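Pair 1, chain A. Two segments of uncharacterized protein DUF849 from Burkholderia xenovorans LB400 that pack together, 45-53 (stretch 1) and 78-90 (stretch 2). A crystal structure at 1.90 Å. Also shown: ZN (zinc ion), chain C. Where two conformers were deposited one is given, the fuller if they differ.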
# COMPACT_ATOMS: atom_id res chain seq x y z
N GLY A 45 -16.05 4.09 30.08
CA GLY A 45 -15.11 3.08 29.60
C GLY A 45 -13.69 3.53 29.30
O GLY A 45 -12.88 2.70 28.92
N ALA A 46 -13.38 4.83 29.41
CA ALA A 46 -12.02 5.31 29.16
C ALA A 46 -11.03 4.76 30.21
O ALA A 46 -11.19 5.03 31.39
CB ALA A 46 -11.98 6.83 29.14
N ALA A 47 -10.06 3.98 29.76
CA ALA A 47 -8.98 3.45 30.62
C ALA A 47 -7.90 4.50 30.91
O ALA A 47 -7.20 4.40 31.94
CB ALA A 47 -8.33 2.20 29.96
N MSE A 48 -7.76 5.48 30.01
CA MSE A 48 -6.76 6.54 30.13
C MSE A 48 -7.36 7.90 29.76
O MSE A 48 -8.19 8.00 28.85
CB MSE A 48 -5.56 6.20 29.22
CG MSE A 48 -4.42 7.22 29.26
SE MSE A 48 -2.68 6.48 28.79
CE MSE A 48 -2.98 6.10 27.00
N LEU A 49 -6.95 8.93 30.50
CA LEU A 49 -7.38 10.31 30.29
C LEU A 49 -6.16 11.12 29.91
O LEU A 49 -5.19 11.13 30.67
CB LEU A 49 -7.99 10.87 31.57
CG LEU A 49 -9.22 10.14 32.10
CD1 LEU A 49 -9.64 10.72 33.44
CD2 LEU A 49 -10.37 10.20 31.08
N HIS A 50 -6.20 11.75 28.73
CA HIS A 50 -5.13 12.62 28.23
C HIS A 50 -5.55 14.05 28.62
O HIS A 50 -6.61 14.53 28.21
CB HIS A 50 -4.91 12.42 26.74
CG HIS A 50 -4.00 13.43 26.13
ND1 HIS A 50 -2.63 13.38 26.26
CD2 HIS A 50 -4.27 14.53 25.41
CE1 HIS A 50 -2.10 14.41 25.62
NE2 HIS A 50 -3.08 15.12 25.09
N LEU A 51 -4.70 14.72 29.38
CA LEU A 51 -5.05 15.98 30.04
C LEU A 51 -4.19 17.20 29.72
O LEU A 51 -2.97 17.11 29.73
CB LEU A 51 -4.97 15.74 31.54
CG LEU A 51 -5.88 14.64 32.11
CD1 LEU A 51 -5.49 14.33 33.57
CD2 LEU A 51 -7.35 15.01 31.99
N HIS A 52 -4.89 18.32 29.46
CA HIS A 52 -4.35 19.67 29.34
C HIS A 52 -5.10 20.52 30.36
O HIS A 52 -6.20 20.16 30.81
CB HIS A 52 -4.65 20.30 27.98
CG HIS A 52 -3.95 19.68 26.82
ND1 HIS A 52 -3.17 20.41 25.94
CD2 HIS A 52 -3.95 18.41 26.36
CE1 HIS A 52 -2.71 19.60 25.00
NE2 HIS A 52 -3.17 18.39 25.23
N ALA A 53 -4.51 21.67 30.69
CA ALA A 53 -5.12 22.67 31.58
C ALA A 53 -5.42 23.90 30.75
O ALA A 53 -4.79 24.15 29.71
CB ALA A 53 -4.16 23.04 32.74
N ARG A 78 -11.35 9.91 42.41
CA ARG A 78 -12.66 9.54 41.87
C ARG A 78 -12.65 8.49 40.76
O ARG A 78 -13.70 7.95 40.42
CB ARG A 78 -13.40 10.78 41.41
CG ARG A 78 -13.73 11.75 42.54
CD ARG A 78 -14.67 12.82 42.05
NE ARG A 78 -15.99 12.24 41.75
CZ ARG A 78 -16.88 12.69 40.87
NH1 ARG A 78 -16.65 13.75 40.08
NH2 ARG A 78 -18.03 12.04 40.73
N THR A 79 -11.48 8.22 40.16
CA THR A 79 -11.36 7.17 39.14
C THR A 79 -9.99 6.51 39.20
O THR A 79 -9.05 7.06 39.79
CB THR A 79 -11.69 7.70 37.71
OG1 THR A 79 -11.47 6.67 36.74
CG2 THR A 79 -10.85 8.92 37.34
N ASP A 80 -9.90 5.31 38.62
CA ASP A 80 -8.61 4.60 38.55
C ASP A 80 -8.03 4.70 37.15
O ASP A 80 -7.07 4.04 36.84
CB ASP A 80 -8.69 3.15 39.08
CG ASP A 80 -9.59 2.25 38.25
OD1 ASP A 80 -10.50 2.75 37.59
OD2 ASP A 80 -9.39 1.01 38.32
N ALA A 81 -8.58 5.58 36.30
CA ALA A 81 -8.05 5.78 34.95
C ALA A 81 -6.59 6.25 35.02
O ALA A 81 -6.20 6.93 35.98
CB ALA A 81 -8.90 6.81 34.16
N ILE A 82 -5.80 5.84 34.04
CA ILE A 82 -4.40 6.28 33.93
C ILE A 82 -4.45 7.76 33.52
O ILE A 82 -5.14 8.11 32.57
CB ILE A 82 -3.62 5.52 32.84
CG1 ILE A 82 -3.55 4.02 33.14
CG2 ILE A 82 -2.21 6.10 32.72
CD1 ILE A 82 -2.94 3.19 32.02
N LEU A 83 -3.72 8.61 34.23
CA LEU A 83 -3.69 10.04 33.93
C LEU A 83 -2.46 10.33 33.09
O LEU A 83 -1.35 10.16 33.56
CB LEU A 83 -3.78 10.88 35.20
CG LEU A 83 -4.95 10.50 36.12
CD1 LEU A 83 -5.05 11.45 37.32
CD2 LEU A 83 -6.29 10.42 35.37
N ASN A 84 -2.70 10.73 31.84
CA ASN A 84 -1.71 11.02 30.82
C ASN A 84 -1.61 12.55 30.73
O ASN A 84 -2.62 13.22 30.42
CB ASN A 84 -2.17 10.30 29.53
CG ASN A 84 -1.42 10.68 28.27
OD1 ASN A 84 -0.66 11.63 28.21
ND2 ASN A 84 -1.69 9.91 27.23
N ILE A 85 -0.41 13.08 31.00
CA ILE A 85 -0.14 14.52 30.99
C ILE A 85 0.51 14.97 29.68
O ILE A 85 1.50 14.36 29.21
CB ILE A 85 0.79 14.96 32.18
CG1 ILE A 85 0.26 14.44 33.53
CG2 ILE A 85 0.95 16.49 32.21
CD1 ILE A 85 -1.17 14.86 33.87
N THR A 86 -0.02 16.04 29.09
CA THR A 86 0.52 16.58 27.87
C THR A 86 1.89 17.24 28.12
O THR A 86 2.12 17.85 29.17
CB THR A 86 -0.41 17.64 27.21
OG1 THR A 86 0.17 18.05 25.97
CG2 THR A 86 -0.61 18.86 28.11
N THR A 87 2.80 17.02 27.18
CA THR A 87 4.05 17.77 27.11
C THR A 87 4.02 18.62 25.83
O THR A 87 5.04 19.17 25.45
CB THR A 87 5.29 16.87 27.13
OG1 THR A 87 5.35 16.12 25.93
CG2 THR A 87 5.29 15.95 28.35
N GLY A 88 2.85 18.70 25.16
CA GLY A 88 2.61 19.53 23.98
C GLY A 88 2.06 20.85 24.49
O GLY A 88 2.59 21.91 24.16
N GLY A 89 1.02 20.77 25.31
CA GLY A 89 0.40 21.94 25.91
C GLY A 89 -0.23 22.86 24.87
O GLY A 89 -0.80 22.38 23.87
N GLY A 90 -0.17 24.15 25.16
CA GLY A 90 -0.66 25.19 24.27
C GLY A 90 0.34 25.56 23.19
O GLY A 90 1.57 25.60 23.43
ZN ZN C . -3.01 16.79 23.71
O HOH W 1 -0.48 16.70 23.66
O HOH W 2 -2.24 15.43 21.86
O HOH W 3 -2.12 18.13 22.20

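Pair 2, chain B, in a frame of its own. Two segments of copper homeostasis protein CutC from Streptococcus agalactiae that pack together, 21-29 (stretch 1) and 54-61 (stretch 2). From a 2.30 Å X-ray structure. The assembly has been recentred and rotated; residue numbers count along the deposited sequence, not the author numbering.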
# COMPACT_ATOMS: atom_id res chain seq x y z
N ILE B 21 22.89 13.46 5.28
CA ILE B 21 23.30 12.11 4.91
C ILE B 21 22.38 11.47 3.87
O ILE B 21 22.83 10.73 2.99
CB ILE B 21 23.38 11.19 6.14
CG1 ILE B 21 22.15 11.41 7.03
CG2 ILE B 21 24.67 11.46 6.92
CD1 ILE B 21 22.19 10.63 8.34
N ILE B 22 21.08 11.75 3.96
CA ILE B 22 20.13 11.20 3.01
C ILE B 22 19.58 12.32 2.14
O ILE B 22 18.94 13.25 2.64
CB ILE B 22 18.97 10.50 3.74
CG1 ILE B 22 19.51 9.23 4.43
CG2 ILE B 22 17.85 10.16 2.76
CD1 ILE B 22 18.49 8.45 5.21
N SER B 23 19.84 12.25 0.85
CA SER B 23 19.38 13.30 -0.05
C SER B 23 18.05 12.99 -0.73
O SER B 23 17.36 13.90 -1.18
CB SER B 23 20.45 13.61 -1.09
OG SER B 23 20.86 12.46 -1.81
N ARG B 24 17.67 11.73 -0.78
CA ARG B 24 16.43 11.37 -1.45
C ARG B 24 15.80 10.14 -0.81
O ARG B 24 16.47 9.32 -0.19
CB ARG B 24 16.73 11.09 -2.92
CG ARG B 24 15.55 11.05 -3.84
CD ARG B 24 16.05 11.04 -5.28
NE ARG B 24 16.82 9.84 -5.56
CZ ARG B 24 17.99 9.82 -6.20
NH1 ARG B 24 18.55 10.94 -6.65
NH2 ARG B 24 18.61 8.66 -6.40
N VAL B 25 14.49 10.03 -0.96
CA VAL B 25 13.77 8.90 -0.41
C VAL B 25 12.86 8.33 -1.47
O VAL B 25 12.28 9.07 -2.28
CB VAL B 25 12.97 9.32 0.87
CG1 VAL B 25 12.51 10.74 0.73
CG2 VAL B 25 11.78 8.40 1.07
N GLU B 26 12.77 7.01 -1.52
CA GLU B 26 11.89 6.35 -2.47
C GLU B 26 10.63 6.09 -1.65
O GLU B 26 10.66 5.29 -0.71
CB GLU B 26 12.46 5.02 -2.96
CG GLU B 26 11.56 4.35 -4.01
CD GLU B 26 11.98 2.93 -4.35
OE1 GLU B 26 12.00 2.08 -3.44
OE2 GLU B 26 12.26 2.66 -5.54
N LEU B 27 9.55 6.77 -2.00
CA LEU B 27 8.30 6.63 -1.28
C LEU B 27 7.39 5.54 -1.86
O LEU B 27 7.03 5.58 -3.04
CB LEU B 27 7.55 7.98 -1.29
CG LEU B 27 6.55 8.33 -0.18
CD1 LEU B 27 5.52 9.33 -0.69
CD2 LEU B 27 5.85 7.08 0.30
N CYS B 28 7.03 4.57 -1.04
CA CYS B 28 6.13 3.52 -1.47
C CYS B 28 5.47 2.89 -0.25
O CYS B 28 5.66 3.35 0.88
CB CYS B 28 6.86 2.45 -2.31
SG CYS B 28 8.54 2.00 -1.81
N ASP B 29 4.65 1.87 -0.48
CA ASP B 29 4.00 1.19 0.62
C ASP B 29 4.22 -0.29 0.34
O ASP B 29 4.89 -0.64 -0.64
CB ASP B 29 2.51 1.54 0.65
CG ASP B 29 1.79 0.94 1.85
OD1 ASP B 29 2.42 0.74 2.90
OD2 ASP B 29 0.58 0.67 1.74
N GLY B 54 14.23 19.54 3.10
CA GLY B 54 15.18 19.59 2.01
C GLY B 54 15.61 18.26 1.41
O GLY B 54 16.79 18.05 1.12
N ILE B 55 14.67 17.34 1.23
CA ILE B 55 15.01 16.06 0.65
C ILE B 55 14.04 15.72 -0.48
O ILE B 55 12.83 15.96 -0.37
CB ILE B 55 15.01 14.94 1.72
CG1 ILE B 55 15.08 13.58 1.05
CG2 ILE B 55 13.79 15.07 2.59
CD1 ILE B 55 15.18 12.43 2.03
N SER B 56 14.58 15.20 -1.58
CA SER B 56 13.79 14.85 -2.76
C SER B 56 13.00 13.58 -2.52
O SER B 56 13.36 12.76 -1.67
CB SER B 56 14.70 14.66 -3.97
OG SER B 56 15.40 15.85 -4.26
N VAL B 57 11.94 13.42 -3.30
CA VAL B 57 11.05 12.27 -3.19
C VAL B 57 10.76 11.57 -4.51
O VAL B 57 10.23 12.18 -5.42
CB VAL B 57 9.69 12.71 -2.62
CG1 VAL B 57 8.81 11.49 -2.36
CG2 VAL B 57 9.90 13.52 -1.35
N ALA B 58 11.11 10.29 -4.59
CA ALA B 58 10.85 9.50 -5.80
C ALA B 58 9.67 8.59 -5.46
O ALA B 58 9.77 7.74 -4.58
CB ALA B 58 12.08 8.67 -6.16
N VAL B 59 8.54 8.78 -6.14
CA VAL B 59 7.35 7.98 -5.86
C VAL B 59 7.24 6.70 -6.67
O VAL B 59 7.37 6.70 -7.90
CB VAL B 59 6.06 8.83 -6.08
CG1 VAL B 59 4.82 7.98 -5.83
CG2 VAL B 59 6.08 10.03 -5.15
N MSE B 60 6.99 5.60 -5.96
CA MSE B 60 6.83 4.29 -6.59
C MSE B 60 5.52 4.19 -7.36
O MSE B 60 4.45 4.50 -6.85
CB MSE B 60 6.88 3.18 -5.53
CG MSE B 60 8.11 2.30 -5.61
SE MSE B 60 8.03 1.13 -7.16
CE MSE B 60 8.77 -0.47 -6.37
N ILE B 61 5.63 3.74 -8.61
CA ILE B 61 4.46 3.56 -9.46
C ILE B 61 4.41 2.07 -9.79
O ILE B 61 5.04 1.62 -10.76
CB ILE B 61 4.57 4.36 -10.78
CG1 ILE B 61 4.78 5.85 -10.48
CG2 ILE B 61 3.31 4.14 -11.61
CD1 ILE B 61 3.61 6.53 -9.79

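What backbone arrangement do the two pairs share? Each is a pair of neighbouring parallel strands, inclined at 24° in pair 1 and 28° in pair 2, and 14 central residues superpose with an RMSD of 0.5 Å. The same five-rung ladder joins them. In pair 1 it begins with Ile82(A) N to Ala47(A) O at 2.9 Å and ends with Thr86(A) N to Leu51(A) O at 3.2 Å; in pair 2 it runs from Ser56(B) N to Ser23(B) O at 3.1 Å to Met60(B) N to Leu27(B) O at 2.9 Å. Between these ends, Leu49(A) and its match Val25(B) each give their N and their O to the partner strand, as parallel pairing requires: the bonds of one residue reach two residues that flank its bridge partner.

How is the face carrying Leu49(A), Leu51(A), Leu83(A) and Ile85(A) filled in each pair? Both proteins use aliphatic side chains here, but the bulk is distributed differently. In pair 1, Leu49(A) CG lies 3.9 Å from the small Ala81(A) CB, while its CD1 meets Leu83(A) CD2 at 3.9 Å. The matching positions in pair 2 hold a shorter Val25(B) and a longer Ile55(B), so the reach comes from the second stretch instead, from Ile55(B) just before its strand: Ile55(B) CD1 approaches Val25(B) CG1 to 3.4 Å and Ile22(B) CG2 to 3.6 Å. Further along, both pairs have a leucine, yet Leu51(A) is m at chi1 and Leu27(B) is t. Leu51(A) CD1 comes within 4.2 Å of Leu83(A) CB, whereas in pair 2 the nearest approach to Val57(B) CG1 is made by Leu27(B) CB, at 3.9 Å.

What occupies the other face, where Met48(A), His50(A), Ile82(A) and Asn84(A) match Arg24(B), Glu26(B), Ser56(B) and Ala58(B)? In pair 1, selenomethionine Met48(A) places SE 4.0 Å from Ile82(A) CG2. In pair 2 the aliphatic part of Arg24(B) does similar work, with CG 3.7 Å from Ser56(B) CB, while its guanidinium bonds elsewhere in the structure. At the next bridge, His50(A) ND1 donates a weak hydrogen bond to Asn84(A) OD1 at 3.3 Å, near the plane of the ring. The side chain of Ala58(B) has no polar group to offer Glu26(B), and the closest contact between the two residues is a backbone one, Glu26(B) CA to Ala58(B) O at 3.3 Å.

How do the strands finish? In pair 1, His50(A) NE2 and His52(A) NE2 each bind ZN at 2.2 Å, and Thr86(A) braces the second ring, its CG2 3.6 Å from the His52(A) ring centroid and almost on the ring normal. Thr86(A) OG1 accepts from Gly88(A) N and Gly89(A) N, both at 2.9 Å, and hydrogen-bonds water 1, a zinc ligand. The matching Cys28(B) and selenomethionine Met60(B) instead meet through their carbon atoms, CB of Cys28(B) to CB of Met60(B) at 3.3 Å.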